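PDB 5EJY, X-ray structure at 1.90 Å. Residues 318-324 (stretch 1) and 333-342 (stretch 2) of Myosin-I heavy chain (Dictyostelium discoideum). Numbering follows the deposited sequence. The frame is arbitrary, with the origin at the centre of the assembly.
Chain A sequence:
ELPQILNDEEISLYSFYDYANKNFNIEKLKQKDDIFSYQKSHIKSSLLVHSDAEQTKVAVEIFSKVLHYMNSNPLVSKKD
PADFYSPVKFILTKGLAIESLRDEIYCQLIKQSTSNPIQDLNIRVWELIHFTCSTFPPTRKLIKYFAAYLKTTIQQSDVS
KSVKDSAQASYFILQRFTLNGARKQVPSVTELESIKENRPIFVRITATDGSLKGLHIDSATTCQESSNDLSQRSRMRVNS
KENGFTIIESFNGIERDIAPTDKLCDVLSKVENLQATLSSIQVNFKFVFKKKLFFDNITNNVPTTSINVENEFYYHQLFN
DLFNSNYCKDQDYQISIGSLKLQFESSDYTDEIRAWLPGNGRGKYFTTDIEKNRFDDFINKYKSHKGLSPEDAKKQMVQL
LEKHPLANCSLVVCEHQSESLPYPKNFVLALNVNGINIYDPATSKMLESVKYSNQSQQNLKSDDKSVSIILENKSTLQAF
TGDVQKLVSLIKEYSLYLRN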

# COMPACT_ATOMS: atom_id res chain seq x y z
N LEU A 318 5.41 -9.16 18.64
CA LEU A 318 6.24 -8.75 19.78
C LEU A 318 7.42 -9.69 19.98
O LEU A 318 8.55 -9.24 20.21
N PHE A 319 7.17 -10.99 19.91
CA PHE A 319 8.24 -11.98 20.01
C PHE A 319 9.32 -11.67 18.98
O PHE A 319 10.50 -11.63 19.31
N ASN A 320 8.90 -11.46 17.74
CA ASN A 320 9.85 -11.16 16.67
C ASN A 320 10.59 -9.84 16.89
O ASN A 320 11.78 -9.74 16.60
N ASP A 321 9.89 -8.84 17.40
CA ASP A 321 10.55 -7.57 17.68
C ASP A 321 11.58 -7.73 18.81
O ASP A 321 12.63 -7.11 18.78
N LEU A 322 11.28 -8.57 19.80
CA LEU A 322 12.20 -8.75 20.92
C LEU A 322 13.40 -9.60 20.53
O LEU A 322 14.37 -9.73 21.30
N PHE A 323 13.36 -10.17 19.33
CA PHE A 323 14.49 -10.89 18.75
C PHE A 323 15.29 -9.96 17.83
O PHE A 323 16.27 -10.37 17.21
N ASN A 324 14.86 -8.71 17.75
CA ASN A 324 15.50 -7.70 16.92
C ASN A 324 16.46 -6.89 17.80
O ASN A 324 16.03 -6.27 18.76
N TYR A 333 16.88 -12.92 28.37
CA TYR A 333 15.45 -12.78 28.10
C TYR A 333 15.05 -13.51 26.83
O TYR A 333 14.07 -14.27 26.82
N GLN A 334 15.81 -13.30 25.75
CA GLN A 334 15.50 -13.94 24.49
C GLN A 334 15.52 -15.46 24.67
O GLN A 334 14.67 -16.18 24.13
N ILE A 335 16.47 -15.93 25.46
CA ILE A 335 16.58 -17.35 25.77
C ILE A 335 15.34 -17.86 26.46
O ILE A 335 14.85 -18.94 26.15
N SER A 336 14.83 -17.08 27.41
CA SER A 336 13.66 -17.52 28.18
C SER A 336 12.39 -17.64 27.32
O SER A 336 11.66 -18.63 27.43
N ILE A 337 12.12 -16.65 26.47
CA ILE A 337 10.95 -16.75 25.58
C ILE A 337 11.14 -17.79 24.47
O ILE A 337 10.21 -18.54 24.15
N GLY A 338 12.32 -17.84 23.88
CA GLY A 338 12.59 -18.76 22.79
C GLY A 338 12.60 -20.22 23.23
O GLY A 338 12.19 -21.10 22.46
N SER A 339 13.06 -20.47 24.45
CA SER A 339 13.09 -21.84 24.97
C SER A 339 11.68 -22.35 25.27
O SER A 339 11.39 -23.53 25.06
N LEU A 340 10.82 -21.47 25.76
CA LEU A 340 9.42 -21.83 25.97
C LEU A 340 8.71 -22.11 24.65
O LEU A 340 7.93 -23.06 24.54
N LYS A 341 8.99 -21.29 23.64
CA LYS A 341 8.40 -21.47 22.32
C LYS A 341 8.80 -22.83 21.73
O LYS A 341 8.00 -23.51 21.08
N LEU A 342 10.04 -23.24 21.98
CA LEU A 342 10.51 -24.52 21.48
C LEU A 342 9.81 -25.67 22.20
O LEU A 342 9.45 -26.67 21.58

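Ile 337 lies at the apolar centre of the contact. Its CA-to-CB bond points toward stretch 1, with chi1 p and chi2 t. Its CD1 reaches three residues: it lies 4.0 Å from Phe 319 CD1, 3.9 Å from Phe 323 CE1 and 4.3 Å from Leu 322 CB.

The two phenylalanines start sideways, but their rings swing in. Phe 319 has chi1 t. Phe 323 has chi1 at -95°, between wells. Both rings approach Gly 338: its CA is 4.1 Å from Phe 319 CZ and 4.2 Å from Phe 323 CZ. The absence of a side chain matters here, because an ideal CB on Gly 338 would sit 3.2 Å from Phe 323 CZ, which is tight.

Leu 322 (m, t) points toward stretch 2. Its CD1 packs 3.7 Å from CE1 of Tyr 333, whose chi1 is t. The Tyr 333 hydroxyl is hydrogen-bonded elsewhere in the structure.

Lys 341 is extended, with all four chi angles t. Its CD lies over one face of the Phe 319 ring, 3.4 Å from CZ of Phe 319. Its NZ finds a partner elsewhere in the structure.

Gln 334 (chi1 m, chi2 t) supplies the one hydrogen bond across the stretches. Its NE2 donates to Leu 322 O at 3.0 Å, nearly straight at 172°.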

# COMPACT_ATOMS: atom_id res chain seq x y z
CB LEU A 318 5.39 -8.68 21.04
CG LEU A 318 6.10 -8.27 22.34
CD1 LEU A 318 6.85 -6.94 22.18
CD2 LEU A 318 5.05 -8.17 23.42
CB PHE A 319 7.68 -13.38 19.76
CG PHE A 319 8.71 -14.48 19.84
CD1 PHE A 319 8.78 -15.29 20.97
CD2 PHE A 319 9.59 -14.70 18.80
CE1 PHE A 319 9.72 -16.31 21.04
CE2 PHE A 319 10.53 -15.72 18.86
CZ PHE A 319 10.60 -16.52 19.99
CB ASN A 320 9.17 -11.17 15.31
CG ASN A 320 8.70 -12.55 14.91
OD1 ASN A 320 9.28 -13.55 15.33
ND2 ASN A 320 7.64 -12.61 14.10
CB ASP A 321 9.54 -6.48 18.03
CG ASP A 321 8.80 -5.95 16.80
OD1 ASP A 321 9.29 -6.13 15.67
OD2 ASP A 321 7.73 -5.34 16.98
CB LEU A 322 11.46 -9.30 22.15
CG LEU A 322 10.41 -8.33 22.67
CD1 LEU A 322 9.66 -8.87 23.87
CD2 LEU A 322 11.06 -6.98 23.01
CB PHE A 323 14.03 -12.14 17.97
CG PHE A 323 14.07 -13.42 18.78
CD1 PHE A 323 13.89 -13.41 20.16
CD2 PHE A 323 14.31 -14.64 18.16
CE1 PHE A 323 13.93 -14.58 20.90
CE2 PHE A 323 14.35 -15.82 18.90
CZ PHE A 323 14.17 -15.79 20.27
CB ASN A 324 14.41 -6.78 16.34
CG ASN A 324 14.96 -5.72 15.39
OD1 ASN A 324 16.09 -5.27 15.52
ND2 ASN A 324 14.13 -5.31 14.44
CB TYR A 333 15.04 -11.32 27.99
CG TYR A 333 13.57 -11.17 27.68
CD1 TYR A 333 13.11 -11.12 26.37
CD2 TYR A 333 12.64 -11.10 28.70
CE1 TYR A 333 11.75 -11.00 26.09
CE2 TYR A 333 11.29 -10.97 28.44
CZ TYR A 333 10.85 -10.92 27.13
OH TYR A 333 9.50 -10.79 26.89
CB GLN A 334 16.48 -13.50 23.41
CG GLN A 334 16.36 -12.01 23.08
CD GLN A 334 17.51 -11.50 22.22
OE1 GLN A 334 18.64 -11.97 22.33
NE2 GLN A 334 17.21 -10.53 21.36
CB ILE A 335 17.80 -17.64 26.68
CG1 ILE A 335 19.10 -17.46 25.89
CG2 ILE A 335 17.74 -19.05 27.21
CD1 ILE A 335 19.11 -18.25 24.61
CB SER A 336 13.41 -16.59 29.36
OG SER A 336 13.17 -15.27 28.90
CB ILE A 337 10.51 -15.38 25.01
CG1 ILE A 337 11.66 -14.69 24.27
CG2 ILE A 337 9.94 -14.49 26.11
CD1 ILE A 337 11.24 -13.39 23.52
CB SER A 339 13.98 -21.94 26.22
OG SER A 339 13.40 -21.28 27.33
CB LEU A 340 8.69 -20.75 26.78
CG LEU A 340 9.05 -20.74 28.27
CD1 LEU A 340 8.56 -19.49 28.96
CD2 LEU A 340 8.49 -22.00 28.95
CB LYS A 341 8.82 -20.33 21.38
CG LYS A 341 8.21 -20.40 19.98
CD LYS A 341 8.59 -19.15 19.17
CE LYS A 341 8.55 -19.39 17.66
NZ LYS A 341 9.14 -18.23 16.91
CB LEU A 342 12.03 -24.64 21.63
CG LEU A 342 12.67 -25.90 21.04
CD1 LEU A 342 12.26 -26.10 19.59
CD2 LEU A 342 14.20 -25.84 21.16